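Local coordinates for soluble lytic murein transglycosylase (Pseudomonas aeruginosa, PDB 5OHU), which probably cleaves the glycan strands of peptidoglycan as a lytic transglycosylase, in both exolytic and endolytic turnover of the cell wall, at residues I281-A286 against N307-W312; A498-E503 against T517-L522. All coordinates share one frame; numbering follows the deposited sequence. Where two conformers were deposited one is given.

Contact 1 of 2, residues I281-A286 against N307-W312; sequences IGLSLA and NTVTEW
With CG anti to its carbonyl carbon (chi1 -81°) and CD1 anti to CA (chi2 -178°), Leu283 reaches across to helix 307-319 and spreads its two methyls over Thr308, Val309 and Trp312. Leu283 has two deposited conformers; its torsions and contacts are those of one of them. Leu283 CD1 meets the Thr308 methyl, 3.7 Å from Thr308 CG2, the two side chains crossing at about a right angle. Leu283 CD2 dips toward the helix backbone, where it lies 3.6 Å from Thr308 O and 3.7 Å from Trp312 CB. Between the two branches, Leu283 CG rests on Val309 CG2 at 3.9 Å; that methyl stands beside the valine's own backbone N. One leucine thus lodges among Thr308, Val309 and Trp312, two neighbours and a residue about one turn on. A turn further along helix 271-287, Ala286 points its methyl at Trp312, CB to CE3 4.2 Å. The far rim of the indole comes near the alanine carbonyl, with Trp312 CZ3 3.8 Å from Ala286 O, oblique to the ring. The indole also has Thr308 O at its edge, in plane, and Arg315 makes a cation-pi contact with it. No hydrogen bond joins the segments, so contact between them is by apolar groups and two carbonyl oxygens. Helix 293-300 lies beside both, touching Ala286 through Ala293 and Val309 through Met297. The segment axes approach to 10.0 Å and run 33° from parallel. Such side-by-side packing of two helices running in similar directions, with a third between them in sequence, is characteristic of alpha-helical solenoids, consistent with the superhelical ring of Slt70-like transglycosylases.

Contact 2 of 2, residues A498-E503 against T517-L522; sequences AITRQE and TGLMQL
The planes of the Glu503 carboxylate and the Gln521 amide stand 32° apart, and the carboxylate touches the aliphatic part of Gln521: Glu503 OE2 lies 3.3 Å from Gln521 CB. Gln521 CG also comes 3.4 Å from the backbone Glu503 O. The amide is folded back by the bend at chi2 (-67°) onto its own turn, where Gln521 NE2 donates to Gly518 O at 3.0 Å, in the carbonyl plane and on a lone pair. Gly518 O also takes Gln521 N, closing the type I turn of residues 518-521, so two donors from one residue grip this oxygen. The other carboxylate oxygen, Glu503 OE1, is bonded to Tyr610 OH. One turn back along the helix, Thr500 sets its methyl against the turn, CG2 to Leu519 O 3.7 Å, while its hydroxyl, bonded to Ile496 O, has Met520 CG 3.5 Å from OG1. The methionine bends at chi3 and brings Met520 CE to 3.8 Å from Ile499 CG2. No hydrogen bond links the segments directly; Ser504, the next residue of the helix, hydrogen-bonds Leu519 O through OG, and Tyr576 OH hydrogen-bonds Met520 O, satisfying two backbone oxygens. Glu503 with Ser504, and the Gly518-Leu519-Met520-Gln521 turn, match the ES and GLMQ signatures of the lysozyme-like SLT domain, which in this family lie beside the active-site groove.

Contact 1 and contact 2 follow one another along the chain and do not touch: their centres are 31 Å apart and their nearest atoms about 18 Å. The first joins helices of the large helical part of the protein; the second lies within the SLT domain, as a helix against a turn in the loop between it and helix 524-534. They therefore differ in character, 281-286 with 307-312 being helix on helix, and 498-503 with 517-522 helix on loop. Contact 2 belongs to the probable catalytic region, and a phosphate ion, probably from the crystallisation liquor, lies about 4 Å from the Leu519 side chain.

Contact 1 of 2, residues I281-A286 against N307-W312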
# COMPACT_ATOMS: atom_id res chain seq x y z
N ILE A 281 7.31 14.19 -16.61
CA ILE A 281 8.72 14.49 -16.86
C ILE A 281 9.31 15.28 -15.69
O ILE A 281 10.40 14.97 -15.20
CB ILE A 281 8.89 15.23 -18.20
CG1 ILE A 281 8.56 14.28 -19.36
CG2 ILE A 281 10.31 15.77 -18.35
CD1 ILE A 281 8.46 14.97 -20.68
N GLY A 282 8.57 16.28 -15.20
CA GLY A 282 9.09 17.09 -14.10
C GLY A 282 9.37 16.27 -12.86
O GLY A 282 10.43 16.38 -12.24
N LEU A 283 8.41 15.41 -12.49
CA LEU A 283 8.57 14.55 -11.33
C LEU A 283 9.75 13.61 -11.50
O LEU A 283 10.53 13.40 -10.56
CB LEU A 283 7.29 13.75 -11.10
CG LEU A 283 6.16 14.47 -10.36
CD1 LEU A 283 5.00 13.51 -10.18
CD2 LEU A 283 6.69 14.94 -9.01
N SER A 284 9.91 13.02 -12.68
CA SER A 284 11.03 12.09 -12.83
C SER A 284 12.36 12.83 -12.85
O SER A 284 13.36 12.34 -12.31
CB SER A 284 10.83 11.23 -14.07
OG SER A 284 11.86 10.26 -14.16
N LEU A 285 12.42 14.02 -13.46
CA LEU A 285 13.66 14.78 -13.38
C LEU A 285 13.98 15.16 -11.93
O LEU A 285 15.14 15.12 -11.51
CB LEU A 285 13.57 16.05 -14.22
CG LEU A 285 13.73 15.93 -15.73
CD1 LEU A 285 13.46 17.28 -16.41
CD2 LEU A 285 15.12 15.42 -16.06
N ALA A 286 12.97 15.56 -11.17
CA ALA A 286 13.21 16.02 -9.81
C ALA A 286 13.74 14.90 -8.94
O ALA A 286 14.58 15.13 -8.07
CB ALA A 286 11.94 16.61 -9.20
N ASN A 307 -0.31 17.56 -5.45
CA ASN A 307 0.46 17.48 -4.21
C ASN A 307 1.79 16.77 -4.42
O ASN A 307 2.79 17.15 -3.81
CB ASN A 307 -0.36 16.76 -3.14
CG ASN A 307 -1.44 17.63 -2.53
OD1 ASN A 307 -1.60 18.80 -2.88
ND2 ASN A 307 -2.19 17.05 -1.62
N THR A 308 1.81 15.72 -5.25
CA THR A 308 3.07 15.04 -5.53
C THR A 308 4.08 16.00 -6.18
O THR A 308 5.27 15.98 -5.84
CB THR A 308 2.83 13.83 -6.43
OG1 THR A 308 1.86 12.99 -5.80
CG2 THR A 308 4.15 13.03 -6.61
N VAL A 309 3.61 16.86 -7.08
CA VAL A 309 4.52 17.81 -7.72
C VAL A 309 4.95 18.89 -6.75
O VAL A 309 6.09 19.37 -6.80
CB VAL A 309 3.88 18.42 -8.99
CG1 VAL A 309 4.77 19.50 -9.58
CG2 VAL A 309 3.59 17.33 -10.03
N THR A 310 4.05 19.31 -5.86
CA THR A 310 4.41 20.34 -4.90
C THR A 310 5.49 19.85 -3.96
O THR A 310 6.44 20.58 -3.66
CB THR A 310 3.17 20.75 -4.09
OG1 THR A 310 2.15 21.17 -4.99
CG2 THR A 310 3.50 21.88 -3.16
N GLU A 311 5.36 18.62 -3.48
CA GLU A 311 6.32 18.07 -2.53
C GLU A 311 7.67 17.84 -3.20
O GLU A 311 8.71 18.05 -2.57
CB GLU A 311 5.78 16.76 -1.94
CG GLU A 311 4.58 16.92 -1.01
CD GLU A 311 4.33 15.69 -0.12
OE1 GLU A 311 4.15 14.58 -0.68
OE2 GLU A 311 4.30 15.83 1.13
N TRP A 312 7.68 17.40 -4.46
CA TRP A 312 8.96 17.14 -5.10
C TRP A 312 9.61 18.42 -5.57
O TRP A 312 10.83 18.51 -5.62
CB TRP A 312 8.80 16.12 -6.22
CG TRP A 312 9.07 14.83 -5.61
CD1 TRP A 312 8.15 13.92 -5.17
CD2 TRP A 312 10.35 14.33 -5.26
NE1 TRP A 312 8.80 12.86 -4.57
CE2 TRP A 312 10.15 13.09 -4.61
CE3 TRP A 312 11.66 14.81 -5.43
CZ2 TRP A 312 11.21 12.31 -4.16
CZ3 TRP A 312 12.72 14.03 -4.96
CH2 TRP A 312 12.48 12.79 -4.34

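Contact 2 of 2, residues A498-E503 against T517-L522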
# COMPACT_ATOMS: atom_id res chain seq x y z
N ALA A 498 13.81 -2.25 16.23
CA ALA A 498 13.16 -1.37 15.26
C ALA A 498 13.02 -2.04 13.90
O ALA A 498 11.95 -1.98 13.28
CB ALA A 498 13.95 -0.07 15.12
N ILE A 499 14.09 -2.66 13.40
CA ILE A 499 14.02 -3.31 12.10
C ILE A 499 12.99 -4.43 12.14
O ILE A 499 12.18 -4.60 11.22
CB ILE A 499 15.41 -3.82 11.69
CG1 ILE A 499 16.33 -2.65 11.32
CG2 ILE A 499 15.33 -4.90 10.59
CD1 ILE A 499 16.18 -2.15 9.88
N THR A 500 12.98 -5.19 13.23
CA THR A 500 12.01 -6.26 13.38
C THR A 500 10.59 -5.71 13.44
O THR A 500 9.68 -6.24 12.80
CB THR A 500 12.34 -7.06 14.64
OG1 THR A 500 13.64 -7.63 14.48
CG2 THR A 500 11.32 -8.16 14.85
N ARG A 501 10.39 -4.64 14.21
CA ARG A 501 9.06 -4.05 14.32
C ARG A 501 8.53 -3.61 12.95
O ARG A 501 7.36 -3.82 12.63
CB ARG A 501 9.11 -2.90 15.32
CG ARG A 501 7.93 -1.93 15.25
CD ARG A 501 6.61 -2.57 15.62
NE ARG A 501 5.58 -1.54 15.71
CZ ARG A 501 4.87 -1.12 14.67
NH1 ARG A 501 5.09 -1.65 13.46
NH2 ARG A 501 3.96 -0.17 14.83
N GLN A 502 9.40 -3.02 12.12
CA GLN A 502 9.00 -2.58 10.78
C GLN A 502 8.78 -3.76 9.84
O GLN A 502 7.81 -3.76 9.07
CB GLN A 502 10.08 -1.65 10.21
CG GLN A 502 9.94 -1.23 8.76
CD GLN A 502 8.62 -0.51 8.43
OE1 GLN A 502 8.00 -0.77 7.39
NE2 GLN A 502 8.15 0.32 9.37
N GLU A 503 9.65 -4.76 9.88
CA GLU A 503 9.61 -5.82 8.88
C GLU A 503 8.42 -6.75 9.09
O GLU A 503 7.70 -7.08 8.14
CB GLU A 503 10.93 -6.61 8.91
CG GLU A 503 12.13 -5.89 8.30
CD GLU A 503 11.98 -5.64 6.80
OE1 GLU A 503 12.70 -4.77 6.27
OE2 GLU A 503 11.15 -6.30 6.15
N THR A 517 10.82 -14.07 4.79
CA THR A 517 10.30 -14.95 5.82
C THR A 517 10.78 -14.52 7.20
O THR A 517 11.98 -14.29 7.39
CB THR A 517 10.75 -16.39 5.56
OG1 THR A 517 10.45 -16.74 4.20
CG2 THR A 517 10.03 -17.34 6.49
N GLY A 518 9.86 -14.45 8.14
CA GLY A 518 10.18 -14.42 9.56
C GLY A 518 10.24 -13.02 10.15
O GLY A 518 9.82 -12.03 9.54
N LEU A 519 10.78 -12.97 11.38
CA LEU A 519 10.82 -11.71 12.14
C LEU A 519 11.52 -10.60 11.37
O LEU A 519 11.11 -9.44 11.43
CB LEU A 519 11.52 -11.94 13.48
CG LEU A 519 10.68 -12.73 14.47
CD1 LEU A 519 11.51 -13.15 15.68
CD2 LEU A 519 9.44 -11.94 14.91
N MET A 520 12.57 -10.95 10.64
CA MET A 520 13.41 -9.97 9.96
C MET A 520 13.29 -10.08 8.44
O MET A 520 14.04 -9.39 7.73
CB MET A 520 14.84 -10.14 10.46
CG MET A 520 15.00 -9.55 11.85
SD MET A 520 16.71 -9.59 12.47
CE MET A 520 17.19 -7.90 11.97
N GLN A 521 12.34 -10.87 7.94
CA GLN A 521 11.92 -10.87 6.53
C GLN A 521 13.11 -11.14 5.61
O GLN A 521 13.44 -10.37 4.70
CB GLN A 521 11.22 -9.55 6.16
CG GLN A 521 9.83 -9.41 6.75
CD GLN A 521 8.85 -10.42 6.14
OE1 GLN A 521 8.18 -10.13 5.15
NE2 GLN A 521 8.80 -11.62 6.73
N LEU A 522 13.78 -12.25 5.88
CA LEU A 522 14.96 -12.62 5.12
C LEU A 522 14.56 -13.36 3.85
O LEU A 522 13.69 -14.24 3.87
CB LEU A 522 15.88 -13.51 5.96
CG LEU A 522 16.40 -12.90 7.26
CD1 LEU A 522 17.24 -13.92 8.04
CD2 LEU A 522 17.20 -11.64 6.94